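Local coordinates for protein Zn-dependent hydrolase, glyoxylase (Echinicola vietnamensis, PDB 6T5K) that probably hydrolyses beta-lactam antibiotics, as a zinc-dependent class B metallo-beta-lactamase, to give substituted beta-amino acids, at residues Gln176-Gly181 / Arg217-Gly222; Val54-Met59 / Pro221-Trp226; Cys182-Asn187 / His233-Leu238; Val68-Pro73 / Val154-Phe159. One frame throughout, in Å; residues are numbered along the deposited sequence.

Contact 1: residues Gln176-Gly181 / Arg217-Gly222; sequences QVLFGG and RLVIPG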
loop_
_atom_site.group_PDB
_atom_site.type_symbol
_atom_site.label_atom_id
_atom_site.label_comp_id
_atom_site.label_asym_id
_atom_site.label_seq_id
_atom_site.Cartn_x
_atom_site.Cartn_y
_atom_site.Cartn_z
ATOM N N GLN A 176 -1.223 -9.323 12.015
ATOM C CA GLN A 176 -0.098 -9.923 11.275
ATOM C C GLN A 176 -0.318 -9.775 9.754
ATOM O O GLN A 176 -0.256 -10.726 8.968
ATOM C CB GLN A 176 0.180 -11.379 11.700
ATOM C CG GLN A 176 1.008 -11.501 12.934
ATOM C CD GLN A 176 2.480 -10.953 12.796
ATOM O OE1 GLN A 176 3.011 -10.788 11.736
ATOM N NE2 GLN A 176 3.119 -10.732 13.933
ATOM N N VAL A 177 -0.509 -8.493 9.360
ATOM C CA VAL A 177 -0.772 -8.124 7.979
ATOM C C VAL A 177 0.342 -7.228 7.473
ATOM O O VAL A 177 0.727 -6.256 8.129
ATOM C CB VAL A 177 -2.112 -7.374 7.864
ATOM C CG1 VAL A 177 -2.352 -6.893 6.413
ATOM C CG2 VAL A 177 -3.248 -8.245 8.308
ATOM N N LEU A 178 0.787 -7.500 6.263
ATOM C CA LEU A 178 1.767 -6.673 5.597
ATOM C C LEU A 178 1.155 -6.133 4.322
ATOM O O LEU A 178 0.679 -6.918 3.487
ATOM C CB LEU A 178 3.000 -7.502 5.195
ATOM C CG LEU A 178 4.147 -6.683 4.588
ATOM C CD1 LEU A 178 5.055 -6.170 5.682
ATOM C CD2 LEU A 178 4.953 -7.475 3.573
ATOM N N PHE A 179 1.224 -4.808 4.151
ATOM C CA PHE A 179 0.997 -4.193 2.850
ATOM C C PHE A 179 2.364 -4.079 2.175
ATOM O O PHE A 179 3.193 -3.236 2.555
ATOM C CB PHE A 179 0.311 -2.834 2.920
ATOM C CG PHE A 179 0.067 -2.268 1.561
ATOM C CD1 PHE A 179 -0.845 -2.863 0.711
ATOM C CD2 PHE A 179 0.788 -1.177 1.110
ATOM C CE1 PHE A 179 -1.034 -2.374 -0.568
ATOM C CE2 PHE A 179 0.616 -0.689 -0.163
ATOM C CZ PHE A 179 -0.319 -1.271 -1.003
ATOM N N GLY A 180 2.611 -4.951 1.188
ATOM C CA GLY A 180 3.890 -4.969 0.503
ATOM C C GLY A 180 4.013 -3.941 -0.593
ATOM O O GLY A 180 5.127 -3.605 -0.985
ATOM N N GLY A 181 2.891 -3.408 -1.064
ATOM C CA GLY A 181 2.933 -2.509 -2.202
ATOM C C GLY A 181 3.579 -3.202 -3.388
ATOM O O GLY A 181 3.632 -4.434 -3.453
ATOM N N ARG A 217 0.516 -13.410 8.564
ATOM C CA ARG A 217 -0.593 -14.230 8.110
ATOM C C ARG A 217 -1.168 -13.781 6.792
ATOM O O ARG A 217 -1.730 -14.606 6.072
ATOM C CB ARG A 217 -1.714 -14.240 9.154
ATOM C CG ARG A 217 -1.234 -14.820 10.445
ATOM C CD ARG A 217 -2.337 -15.341 11.309
ATOM N NE ARG A 217 -3.060 -14.259 11.948
ATOM C CZ ARG A 217 -2.686 -13.647 13.072
ATOM N NH1 ARG A 217 -1.566 -13.988 13.682
ATOM N NH2 ARG A 217 -3.445 -12.686 13.588
ATOM N N LEU A 218 -1.055 -12.496 6.477
ATOM C CA LEU A 218 -1.650 -11.948 5.269
ATOM C C LEU A 218 -0.674 -10.955 4.667
ATOM O O LEU A 218 -0.159 -10.083 5.377
ATOM C CB LEU A 218 -2.996 -11.253 5.560
ATOM C CG LEU A 218 -3.760 -10.624 4.377
ATOM C CD1 LEU A 218 -4.331 -11.670 3.465
ATOM C CD2 LEU A 218 -4.844 -9.743 4.955
ATOM N N VAL A 219 -0.432 -11.096 3.361
ATOM C CA VAL A 219 0.449 -10.215 2.604
ATOM C C VAL A 219 -0.346 -9.684 1.421
ATOM O O VAL A 219 -0.892 -10.470 0.633
ATOM C CB VAL A 219 1.705 -10.972 2.125
ATOM C CG1 VAL A 219 2.586 -10.099 1.240
ATOM C CG2 VAL A 219 2.504 -11.461 3.319
ATOM N N ILE A 220 -0.379 -8.358 1.283
ATOM C CA ILE A 220 -1.143 -7.662 0.247
ATOM C C ILE A 220 -0.144 -7.079 -0.748
ATOM O O ILE A 220 0.658 -6.206 -0.374
ATOM C CB ILE A 220 -2.020 -6.546 0.822
ATOM C CG1 ILE A 220 -2.994 -7.060 1.876
ATOM C CG2 ILE A 220 -2.724 -5.790 -0.326
ATOM C CD1 ILE A 220 -3.471 -5.939 2.777
ATOM N N PRO A 221 -0.120 -7.551 -1.989
ATOM C CA PRO A 221 0.790 -7.004 -3.001
ATOM C C PRO A 221 0.181 -5.754 -3.608
ATOM O O PRO A 221 -0.989 -5.457 -3.420
ATOM C CB PRO A 221 0.827 -8.124 -4.055
ATOM C CG PRO A 221 -0.590 -8.681 -3.994
ATOM C CD PRO A 221 -1.001 -8.603 -2.551
ATOM N N GLY A 222 1.002 -5.031 -4.361
ATOM C CA GLY A 222 0.535 -3.819 -5.004
ATOM C C GLY A 222 -0.428 -4.058 -6.132
ATOM O O GLY A 222 -1.209 -3.156 -6.459
#

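Contact 2: residues Val54-Met59 / Pro221-Trp226; sequences VACNGM and PGHGNW. With ZN (zinc ion), chain H.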
loop_
_atom_site.group_PDB
_atom_site.type_symbol
_atom_site.label_atom_id
_atom_site.label_comp_id
_atom_site.label_asym_id
_atom_site.label_seq_id
_atom_site.Cartn_x
_atom_site.Cartn_y
_atom_site.Cartn_z
ATOM N N VAL A 54 -5.368 -3.228 -15.176
ATOM C CA VAL A 54 -4.511 -3.557 -14.045
ATOM C C VAL A 54 -5.229 -3.168 -12.778
ATOM O O VAL A 54 -5.606 -2.001 -12.632
ATOM C CB VAL A 54 -3.177 -2.807 -14.169
ATOM C CG1 VAL A 54 -2.215 -3.144 -13.067
ATOM C CG2 VAL A 54 -2.549 -3.049 -15.542
ATOM N N ALA A 55 -5.443 -4.142 -11.880
ATOM C CA ALA A 55 -5.932 -3.804 -10.559
ATOM C C ALA A 55 -4.779 -3.277 -9.723
ATOM O O ALA A 55 -3.672 -3.819 -9.776
ATOM C CB ALA A 55 -6.561 -5.033 -9.936
ATOM N N CYS A 56 -5.032 -2.200 -8.979
ATOM C CA CYS A 56 -4.060 -1.607 -8.071
ATOM C C CYS A 56 -4.624 -1.698 -6.664
ATOM O O CYS A 56 -5.785 -1.341 -6.429
ATOM C CB CYS A 56 -3.799 -0.145 -8.401
ATOM S SG CYS A 56 -3.154 0.119 -10.072
ATOM N N ASN A 57 -3.814 -2.185 -5.735
ATOM C CA ASN A 57 -4.233 -2.365 -4.359
ATOM C C ASN A 57 -3.645 -1.294 -3.448
ATOM O O ASN A 57 -2.497 -0.882 -3.609
ATOM C CB ASN A 57 -3.765 -3.714 -3.812
ATOM C CG ASN A 57 -4.314 -4.873 -4.576
ATOM O OD1 ASN A 57 -5.424 -4.818 -5.150
ATOM N ND2 ASN A 57 -3.552 -5.954 -4.592
ATOM N N GLY A 58 -4.446 -0.867 -2.475
ATOM C CA GLY A 58 -3.932 -0.264 -1.268
ATOM C C GLY A 58 -4.569 -0.934 -0.067
ATOM O O GLY A 58 -5.346 -1.886 -0.195
ATOM N N MET A 59 -4.235 -0.418 1.102
ATOM C CA MET A 59 -4.702 -1.005 2.351
ATOM C C MET A 59 -5.337 0.099 3.186
ATOM O O MET A 59 -4.885 1.239 3.154
ATOM C CB MET A 59 -3.543 -1.654 3.134
ATOM C CG MET A 59 -3.981 -2.242 4.487
ATOM S SD MET A 59 -2.692 -3.238 5.298
ATOM C CE MET A 59 -1.580 -1.964 5.871
ATOM N N PRO A 221 -0.120 -7.551 -1.989
ATOM C CA PRO A 221 0.790 -7.004 -3.001
ATOM C C PRO A 221 0.181 -5.754 -3.608
ATOM O O PRO A 221 -0.989 -5.457 -3.420
ATOM C CB PRO A 221 0.827 -8.124 -4.055
ATOM C CG PRO A 221 -0.590 -8.681 -3.994
ATOM C CD PRO A 221 -1.001 -8.603 -2.551
ATOM N N GLY A 222 1.002 -5.031 -4.361
ATOM C CA GLY A 222 0.535 -3.819 -5.004
ATOM C C GLY A 222 -0.428 -4.058 -6.132
ATOM O O GLY A 222 -1.209 -3.156 -6.459
ATOM N N HIS A 223 -0.420 -5.260 -6.705
ATOM C CA HIS A 223 -1.308 -5.641 -7.792
ATOM C C HIS A 223 -1.634 -7.115 -7.609
ATOM O O HIS A 223 -0.764 -7.888 -7.211
ATOM C CB HIS A 223 -0.614 -5.411 -9.146
ATOM C CG HIS A 223 -0.105 -4.006 -9.325
ATOM N ND1 HIS A 223 -0.905 -2.961 -9.743
ATOM C CD2 HIS A 223 1.117 -3.474 -9.097
ATOM C CE1 HIS A 223 -0.190 -1.845 -9.766
ATOM N NE2 HIS A 223 1.047 -2.135 -9.395
ATOM N N GLY A 224 -2.876 -7.503 -7.901
ATOM C CA GLY A 224 -3.235 -8.915 -7.876
ATOM C C GLY A 224 -3.758 -9.375 -6.536
ATOM O O GLY A 224 -4.009 -8.588 -5.620
ATOM N N ASN A 225 -3.894 -10.693 -6.432
ATOM C CA ASN A 225 -4.481 -11.304 -5.249
ATOM C C ASN A 225 -3.543 -11.239 -4.048
ATOM O O ASN A 225 -2.335 -11.483 -4.159
ATOM C CB ASN A 225 -4.853 -12.763 -5.529
ATOM C CG ASN A 225 -6.022 -12.899 -6.492
ATOM O OD1 ASN A 225 -6.914 -12.064 -6.520
ATOM N ND2 ASN A 225 -6.012 -13.953 -7.289
ATOM N N TRP A 226 -4.112 -10.940 -2.877
ATOM C CA TRP A 226 -3.367 -11.093 -1.651
ATOM C C TRP A 226 -3.349 -12.566 -1.238
ATOM O O TRP A 226 -4.122 -13.404 -1.715
ATOM C CB TRP A 226 -4.005 -10.213 -0.582
ATOM C CG TRP A 226 -5.489 -10.320 -0.510
ATOM C CD1 TRP A 226 -6.203 -11.142 0.302
ATOM C CD2 TRP A 226 -6.454 -9.547 -1.248
ATOM N NE1 TRP A 226 -7.540 -10.951 0.107
ATOM C CE2 TRP A 226 -7.722 -9.989 -0.857
ATOM C CE3 TRP A 226 -6.357 -8.559 -2.228
ATOM C CZ2 TRP A 226 -8.883 -9.442 -1.379
ATOM C CZ3 TRP A 226 -7.504 -8.039 -2.759
ATOM C CH2 TRP A 226 -8.745 -8.470 -2.326
HETATM ZN ZN ZN H . 2.535 -0.636 -8.813
HETATM O O HOH W 1 -6.547 -7.051 -6.122
HETATM O O HOH W 2 3.524 1.089 -9.568
HETATM O O HOH W 3 3.893 -2.189 -9.822
#

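Contact 3: residues Cys182-Asn187 / His233-Leu238; sequences CLIKAN and HYTETL. With ZN (zinc ion), chain H.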
loop_
_atom_site.group_PDB
_atom_site.type_symbol
_atom_site.label_atom_id
_atom_site.label_comp_id
_atom_site.label_asym_id
_atom_site.label_seq_id
_atom_site.Cartn_x
_atom_site.Cartn_y
_atom_site.Cartn_z
ATOM N N CYS A 182 4.094 -2.386 -4.321
ATOM C CA CYS A 182 4.535 -2.968 -5.581
ATOM C C CYS A 182 5.857 -3.694 -5.463
ATOM O O CYS A 182 6.286 -4.320 -6.438
ATOM C CB CYS A 182 4.556 -1.947 -6.677
ATOM S SG CYS A 182 2.942 -1.157 -6.818
ATOM N N LEU A 183 6.505 -3.608 -4.293
ATOM C CA LEU A 183 7.690 -4.405 -4.003
ATOM C C LEU A 183 7.360 -5.877 -3.880
ATOM O O LEU A 183 8.251 -6.714 -4.075
ATOM C CB LEU A 183 8.265 -3.917 -2.669
ATOM C CG LEU A 183 9.499 -4.541 -2.045
ATOM C CD1 LEU A 183 10.689 -4.342 -2.917
ATOM C CD2 LEU A 183 9.655 -3.914 -0.663
ATOM N N ILE A 184 6.120 -6.215 -3.522
ATOM C CA ILE A 184 5.702 -7.600 -3.367
ATOM C C ILE A 184 4.749 -7.966 -4.493
ATOM O O ILE A 184 3.791 -7.231 -4.760
ATOM C CB ILE A 184 5.066 -7.866 -1.995
ATOM C CG1 ILE A 184 6.045 -7.482 -0.863
ATOM C CG2 ILE A 184 4.579 -9.328 -1.910
ATOM C CD1 ILE A 184 7.397 -8.158 -0.960
ATOM N N LYS A 185 5.032 -9.092 -5.155
ATOM C CA LYS A 185 4.206 -9.628 -6.227
ATOM C C LYS A 185 3.198 -10.644 -5.717
ATOM O O LYS A 185 3.443 -11.365 -4.748
ATOM C CB LYS A 185 5.058 -10.302 -7.299
ATOM C CG LYS A 185 6.079 -9.377 -7.899
ATOM C CD LYS A 185 5.432 -8.152 -8.506
ATOM C CE LYS A 185 6.452 -7.347 -9.341
ATOM N NZ LYS A 185 5.861 -6.172 -9.962
ATOM N N ALA A 186 2.034 -10.672 -6.368
ATOM C CA ALA A 186 1.088 -11.756 -6.152
ATOM C C ALA A 186 1.721 -13.083 -6.541
ATOM O O ALA A 186 2.599 -13.144 -7.405
ATOM C CB ALA A 186 -0.174 -11.526 -6.983
ATOM N N ASN A 187 1.241 -14.159 -5.912
ATOM C CA ASN A 187 1.754 -15.487 -6.209
ATOM C C ASN A 187 1.569 -15.792 -7.698
ATOM O O ASN A 187 0.474 -15.651 -8.249
ATOM C CB ASN A 187 1.045 -16.541 -5.352
ATOM C CG ASN A 187 1.809 -17.851 -5.286
ATOM O OD1 ASN A 187 3.032 -17.893 -5.459
ATOM N ND2 ASN A 187 1.089 -18.927 -5.022
ATOM N N HIS A 233 8.061 -15.204 -0.321
ATOM C CA HIS A 233 8.975 -16.199 -0.867
ATOM C C HIS A 233 8.907 -16.238 -2.380
ATOM O O HIS A 233 9.946 -16.342 -3.045
ATOM C CB HIS A 233 8.652 -17.544 -0.252
ATOM C CG HIS A 233 8.782 -17.555 1.232
ATOM N ND1 HIS A 233 7.958 -18.298 2.051
ATOM C CD2 HIS A 233 9.620 -16.878 2.051
ATOM C CE1 HIS A 233 8.317 -18.106 3.311
ATOM N NE2 HIS A 233 9.309 -17.232 3.336
ATOM N N TYR A 234 7.698 -16.166 -2.932
ATOM C CA TYR A 234 7.533 -16.106 -4.374
ATOM C C TYR A 234 8.276 -14.916 -4.967
ATOM O O TYR A 234 8.971 -15.045 -5.979
ATOM C CB TYR A 234 6.049 -16.002 -4.728
ATOM C CG TYR A 234 5.904 -15.868 -6.219
ATOM C CD1 TYR A 234 6.091 -16.965 -7.041
ATOM C CD2 TYR A 234 5.629 -14.641 -6.805
ATOM C CE1 TYR A 234 6.014 -16.833 -8.416
ATOM C CE2 TYR A 234 5.580 -14.492 -8.169
ATOM C CZ TYR A 234 5.770 -15.584 -8.973
ATOM O OH TYR A 234 5.696 -15.443 -10.344
ATOM N N THR A 235 8.144 -13.749 -4.336
ATOM C CA THR A 235 8.753 -12.544 -4.878
ATOM C C THR A 235 10.264 -12.622 -4.809
ATOM O O THR A 235 10.954 -12.260 -5.764
ATOM C CB THR A 235 8.267 -11.314 -4.120
ATOM O OG1 THR A 235 6.849 -11.206 -4.290
ATOM C CG2 THR A 235 8.905 -10.073 -4.651
ATOM N N GLU A 236 10.800 -13.059 -3.664
ATOM C CA GLU A 236 12.246 -13.208 -3.584
ATOM C C GLU A 236 12.753 -14.162 -4.669
ATOM O O GLU A 236 13.754 -13.879 -5.349
ATOM C CB GLU A 236 12.659 -13.650 -2.193
ATOM C CG GLU A 236 14.157 -13.641 -2.066
ATOM C CD GLU A 236 14.690 -14.182 -0.750
ATOM O OE1 GLU A 236 13.903 -14.342 0.193
ATOM O OE2 GLU A 236 15.923 -14.453 -0.680
ATOM N N THR A 237 12.070 -15.296 -4.845
ATOM C CA THR A 237 12.504 -16.284 -5.832
ATOM C C THR A 237 12.450 -15.722 -7.246
ATOM O O THR A 237 13.324 -15.999 -8.084
ATOM C CB THR A 237 11.604 -17.512 -5.739
ATOM O OG1 THR A 237 11.667 -18.033 -4.405
ATOM C CG2 THR A 237 12.040 -18.595 -6.754
ATOM N N LEU A 238 11.407 -14.954 -7.536
ATOM C CA LEU A 238 11.234 -14.390 -8.864
ATOM C C LEU A 238 12.399 -13.504 -9.259
ATOM O O LEU A 238 12.772 -13.462 -10.438
ATOM C CB LEU A 238 9.937 -13.585 -8.880
ATOM C CG LEU A 238 9.502 -12.913 -10.180
ATOM C CD1 LEU A 238 9.209 -13.952 -11.248
ATOM C CD2 LEU A 238 8.289 -12.031 -9.879
HETATM ZN ZN ZN H . 2.535 -0.636 -8.813
HETATM O O HOH W 2 3.524 1.089 -9.568
HETATM O O HOH W 3 3.893 -2.189 -9.822
#

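Contact 4: residues Val68-Pro73 / Val154-Phe159; sequences VVFDTP and VFVHYF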
loop_
_atom_site.group_PDB
_atom_site.type_symbol
_atom_site.label_atom_id
_atom_site.label_comp_id
_atom_site.label_asym_id
_atom_site.label_seq_id
_atom_site.Cartn_x
_atom_site.Cartn_y
_atom_site.Cartn_z
ATOM N N VAL A 68 -6.146 4.563 8.861
ATOM C CA VAL A 68 -4.979 4.999 8.102
ATOM C C VAL A 68 -4.990 4.302 6.752
ATOM O O VAL A 68 -5.283 3.111 6.669
ATOM C CB VAL A 68 -3.688 4.672 8.868
ATOM C CG1 VAL A 68 -2.473 4.870 7.967
ATOM C CG2 VAL A 68 -3.613 5.498 10.165
ATOM N N VAL A 69 -4.713 5.053 5.692
ATOM C CA VAL A 69 -4.738 4.533 4.331
ATOM C C VAL A 69 -3.315 4.413 3.791
ATOM O O VAL A 69 -2.504 5.332 3.939
ATOM C CB VAL A 69 -5.595 5.437 3.431
ATOM C CG1 VAL A 69 -5.581 4.939 1.995
ATOM C CG2 VAL A 69 -7.010 5.542 3.968
ATOM N N PHE A 70 -3.035 3.287 3.148
ATOM C CA PHE A 70 -1.794 3.051 2.425
ATOM C C PHE A 70 -2.121 3.046 0.949
ATOM O O PHE A 70 -2.897 2.199 0.492
ATOM C CB PHE A 70 -1.169 1.711 2.812
ATOM C CG PHE A 70 -0.502 1.743 4.153
ATOM C CD1 PHE A 70 -1.252 1.691 5.308
ATOM C CD2 PHE A 70 0.891 1.875 4.263
ATOM C CE1 PHE A 70 -0.644 1.752 6.530
ATOM C CE2 PHE A 70 1.470 1.962 5.484
ATOM C CZ PHE A 70 0.705 1.861 6.619
ATOM N N ASP A 71 -1.522 3.995 0.234
ATOM C CA ASP A 71 -1.684 4.264 -1.191
ATOM C C ASP A 71 -3.038 4.887 -1.500
ATOM O O ASP A 71 -4.071 4.538 -0.905
ATOM C CB ASP A 71 -1.471 3.034 -2.063
ATOM C CG ASP A 71 -0.010 2.648 -2.202
ATOM O OD1 ASP A 71 0.860 3.267 -1.555
ATOM O OD2 ASP A 71 0.257 1.690 -2.963
ATOM N N THR A 72 -3.018 5.809 -2.414
ATOM C CA THR A 72 -4.255 6.280 -3.008
ATOM C C THR A 72 -4.551 5.460 -4.257
ATOM O O THR A 72 -3.634 4.907 -4.875
ATOM C CB THR A 72 -4.150 7.747 -3.423
ATOM O OG1 THR A 72 -3.227 7.904 -4.508
ATOM C CG2 THR A 72 -3.681 8.609 -2.277
ATOM N N PRO A 73 -5.816 5.355 -4.643
ATOM C CA PRO A 73 -6.116 5.024 -6.039
ATOM C C PRO A 73 -5.372 5.960 -6.990
ATOM O O PRO A 73 -4.910 7.028 -6.583
ATOM C CB PRO A 73 -7.636 5.194 -6.125
ATOM C CG PRO A 73 -8.123 4.976 -4.691
ATOM C CD PRO A 73 -7.028 5.592 -3.843
ATOM N N VAL A 154 0.005 1.272 13.064
ATOM C CA VAL A 154 0.560 0.659 11.871
ATOM C C VAL A 154 1.932 1.285 11.689
ATOM O O VAL A 154 2.163 2.438 12.057
ATOM C CB VAL A 154 -0.368 0.863 10.643
ATOM C CG1 VAL A 154 -0.523 2.365 10.302
ATOM C CG2 VAL A 154 0.090 -0.016 9.466
ATOM N N PHE A 155 2.842 0.513 11.105
ATOM C CA PHE A 155 4.248 0.870 10.979
ATOM C C PHE A 155 4.628 0.927 9.513
ATOM O O PHE A 155 4.199 0.093 8.713
ATOM C CB PHE A 155 5.088 -0.172 11.732
ATOM C CG PHE A 155 4.754 -0.203 13.197
ATOM C CD1 PHE A 155 5.407 0.637 14.084
ATOM C CD2 PHE A 155 3.690 -0.963 13.657
ATOM C CE1 PHE A 155 5.050 0.674 15.414
ATOM C CE2 PHE A 155 3.317 -0.921 14.978
ATOM C CZ PHE A 155 4.017 -0.127 15.874
ATOM N N VAL A 156 5.414 1.926 9.156
ATOM C CA VAL A 156 5.885 2.073 7.792
ATOM C C VAL A 156 7.391 1.934 7.856
ATOM O O VAL A 156 8.018 2.523 8.743
ATOM C CB VAL A 156 5.474 3.431 7.186
ATOM C CG1 VAL A 156 5.565 3.333 5.671
ATOM C CG2 VAL A 156 4.095 3.861 7.649
ATOM N N HIS A 157 7.962 1.103 6.982
ATOM C CA HIS A 157 9.362 0.734 7.145
ATOM C C HIS A 157 10.042 0.602 5.802
ATOM O O HIS A 157 9.483 -0.001 4.890
ATOM C CB HIS A 157 9.455 -0.583 7.915
ATOM C CG HIS A 157 10.792 -0.873 8.516
ATOM N ND1 HIS A 157 10.960 -1.024 9.872
ATOM C CD2 HIS A 157 12.004 -1.094 7.958
ATOM C CE1 HIS A 157 12.220 -1.327 10.126
ATOM N NE2 HIS A 157 12.878 -1.361 8.987
ATOM N N TYR A 158 11.238 1.191 5.700
ATOM C CA TYR A 158 12.101 1.042 4.536
ATOM C C TYR A 158 13.098 -0.088 4.770
ATOM O O TYR A 158 13.873 -0.057 5.735
ATOM C CB TYR A 158 12.840 2.354 4.264
ATOM C CG TYR A 158 13.688 2.323 3.039
ATOM C CD1 TYR A 158 13.106 2.264 1.764
ATOM C CD2 TYR A 158 15.081 2.353 3.135
ATOM C CE1 TYR A 158 13.874 2.229 0.631
ATOM C CE2 TYR A 158 15.869 2.324 1.994
ATOM C CZ TYR A 158 15.256 2.270 0.754
ATOM O OH TYR A 158 16.030 2.243 -0.358
ATOM N N PHE A 159 13.097 -1.053 3.867
ATOM C CA PHE A 159 14.009 -2.180 3.914
ATOM C C PHE A 159 14.976 -2.213 2.744
ATOM O O PHE A 159 15.789 -3.149 2.669
ATOM C CB PHE A 159 13.210 -3.475 3.904
ATOM C CG PHE A 159 12.570 -3.805 5.213
ATOM C CD1 PHE A 159 13.294 -4.398 6.224
ATOM C CD2 PHE A 159 11.230 -3.523 5.434
ATOM C CE1 PHE A 159 12.701 -4.728 7.423
ATOM C CE2 PHE A 159 10.623 -3.882 6.637
ATOM C CZ PHE A 159 11.364 -4.453 7.633
#

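Contact 1: residues Gln176-Gly181 / Arg217-Gly222
Phe179 and Ile220 meet at about a right angle on one face of a parallel strand pair. Ile220 CG2 comes to the edge of the phenyl ring, near its plane, 3.6 Å from Phe179 CD1. One face of that ring is taken by its own strand, with Gly181 N 3.6 Å above the ring centre. In Ile220, chi1 (-57°) puts CG1 anti to the carbonyl carbon and CG2 anti to the backbone N, beside Phe179; CD1, extended from CG1 by chi2 159°, reaches Val177 CG1 at 3.9 Å. Farther back on this face Val177 and Leu218 lie side by side and point the same way, with Val177 CG2 4.0 Å from Leu218 CD2. Met59 of strand 54-63 covers Val177, Phe179 and Ile220. The other face carries Leu178 and Val219, both touched by Leu232 of helix 230-239. At the N-terminal end of the pair Gln176 and Arg217 cross at about a right angle, and Gln176 CB sits 3.7 Å above one face of the Arg217 guanidinium, offset toward its rim.

Backbone bonds fix the register: Gln176 O accepts from both Arg217 N and Leu218 N, then Leu178 N pairs with Leu218 O and Ile220 N with Leu178 O. With helix 201-212 between the strands in sequence, this is the beta-alpha-beta unit bordering the second sheet of the metallo-beta-lactamase fold.

Contact 2: residues Val54-Met59 / Pro221-Trp226
Asn57 N of strand 54-63 donates an almost straight bond (172°) to Gly222 O, 2.9 Å away, approaching from above the carbonyl plane and tying the strand to the loop that follows strand 218-221. In the metallo-beta-lactamase fold this loop brings a zinc ligand, here His223. Its imidazole is held at two nitrogens: NE2 binds the zinc ion at 2.2 Å, while ND1 donates to Ala55 O at 2.9 Å, with the oxygen close to the ring plane. Ala55 is thus a second-shell residue that helps set the rotation of the ring. Asp104, Cys182 and two waters complete the surroundings of this metal. Cys56 SG approaches the ring edge, 3.6 Å from His223 CE1, and Val54 CG1 comes obliquely to 3.6 Å from His223 ND1.

Asn57 grips the loop before and after the histidine in sequence. Its CB points toward the loop, chi1 (-61°) sets CG anti to the carbonyl carbon, and ND2 gives bonds to Pro221 O and Gly224 O, both oxygens lying within 7° of the amide plane. The other end of the amide takes part through water 1, which donates to Asn57 OD1 at 2.7 Å and to Gly224 O at 3.0 Å.

Contact 3: residues Cys182-Asn187 / His233-Leu238
Thr235 turns OG1 anti to its carbonyl carbon (chi1 -62°), and this brings the hydroxyl to Lys185 N, whose N-H it accepts at 2.9 Å. The same OG1 is also hydrogen-bonded to Leu231 O, one turn earlier in the helix, so the oxygen joins the helix backbone to the loop backbone. The remaining branch, Thr235 CG2, lies 3.5 Å from Leu183 O, and Ile184 CG2 packs across the hydroxyl.

Lys185 CG, anti to its carbonyl carbon (chi1 -58°), lies 4.0 Å from Leu238 CD2, the two side chains crossing at about a right angle. Beyond CG the chain bends and leads off to Lys191 O, to which NZ is hydrogen-bonded. The arrangement sets a zinc-ligand loop of the metallo-beta-lactamase fold against the C-terminal helix 230-239. At the start of the loop Cys182 SG binds the zinc ion at 2.1 Å, sharing it with His223 and Asp104, and Trp202 of helix 201-212 touches both Lys185 and Thr235.

Tyr234 receives the far end of the loop. Asn187 C stands 4.2 Å above the centre of one ring face, and Lys185 CB is at the edge. Ala186 O approaches obliquely, 3.4 Å from Tyr234 CE2. The amide of Asn187 is turned 82° from the ring, with OD1 3.6 Å from Tyr234 CD1, while the phenol OH is hydrogen-bonded to Ala189 O.

Contact 4: residues Val68-Pro73 / Val154-Phe159
The Phe70 ring meets Val154 tip to tip, with Val154 CG1 at its edge, in the ring plane, 3.8 Å from Phe70 CE1. Val154 CG2 approaches obliquely and comes closer, 3.5 Å from Phe70 CZ. These methyl positions belong to one of two modelled conformers of Val154, so their detail is less certain than the rest. Val156 slides past the phenylalanine in the opposite direction, its CG2 oblique to the ring and 3.9 Å from Phe70 CE2.

The CB of Phe70 points toward strand 152-157, and CG, anti to the carbonyl carbon (chi1 -76°), carries the ring on to Val154 and Val156. Beside it Val68 also reaches Val154 tip to tip, CG1 to CG1 at 3.9 Å. No hydrogen bond links the segments, and their strand axes come no nearer than 9.8 Å, at 32°. Both values fit two sheets facing each other through side chains, as in the alpha-beta/beta-alpha sandwich of metallo-beta-lactamases. Strand 66-70 lies between strands 54-63 and 92-98 in one sheet, with Val69 turned to helix 76-88, while strand 152-157 lies between strands 144-149 and 169-172 in the other.

How the contacts relate
Contact 4 joins the two sheets across the core, and contact 1 pairs two strands within the second sheet; their centres are 10 Å apart, and Phe179 packs on Phe70. Contact 2 continues directly from contact 1, sharing Pro221 and Gly222, and its other segment lies on strand 54-63, the sheet neighbour of strand 66-70 in contact 4. Contact 3 follows from the other strand of contact 1, and its centre is 12 Å from that of contact 2. Along the chain contact 4 is nested inside contact 2, whereas contact 3 crosses both contact 1 and contact 2. The parallel pair thus ends in two loops that deliver Cys182 and His223 to the same zinc ion, so two of its ligands sit just past the ends of neighbouring strands.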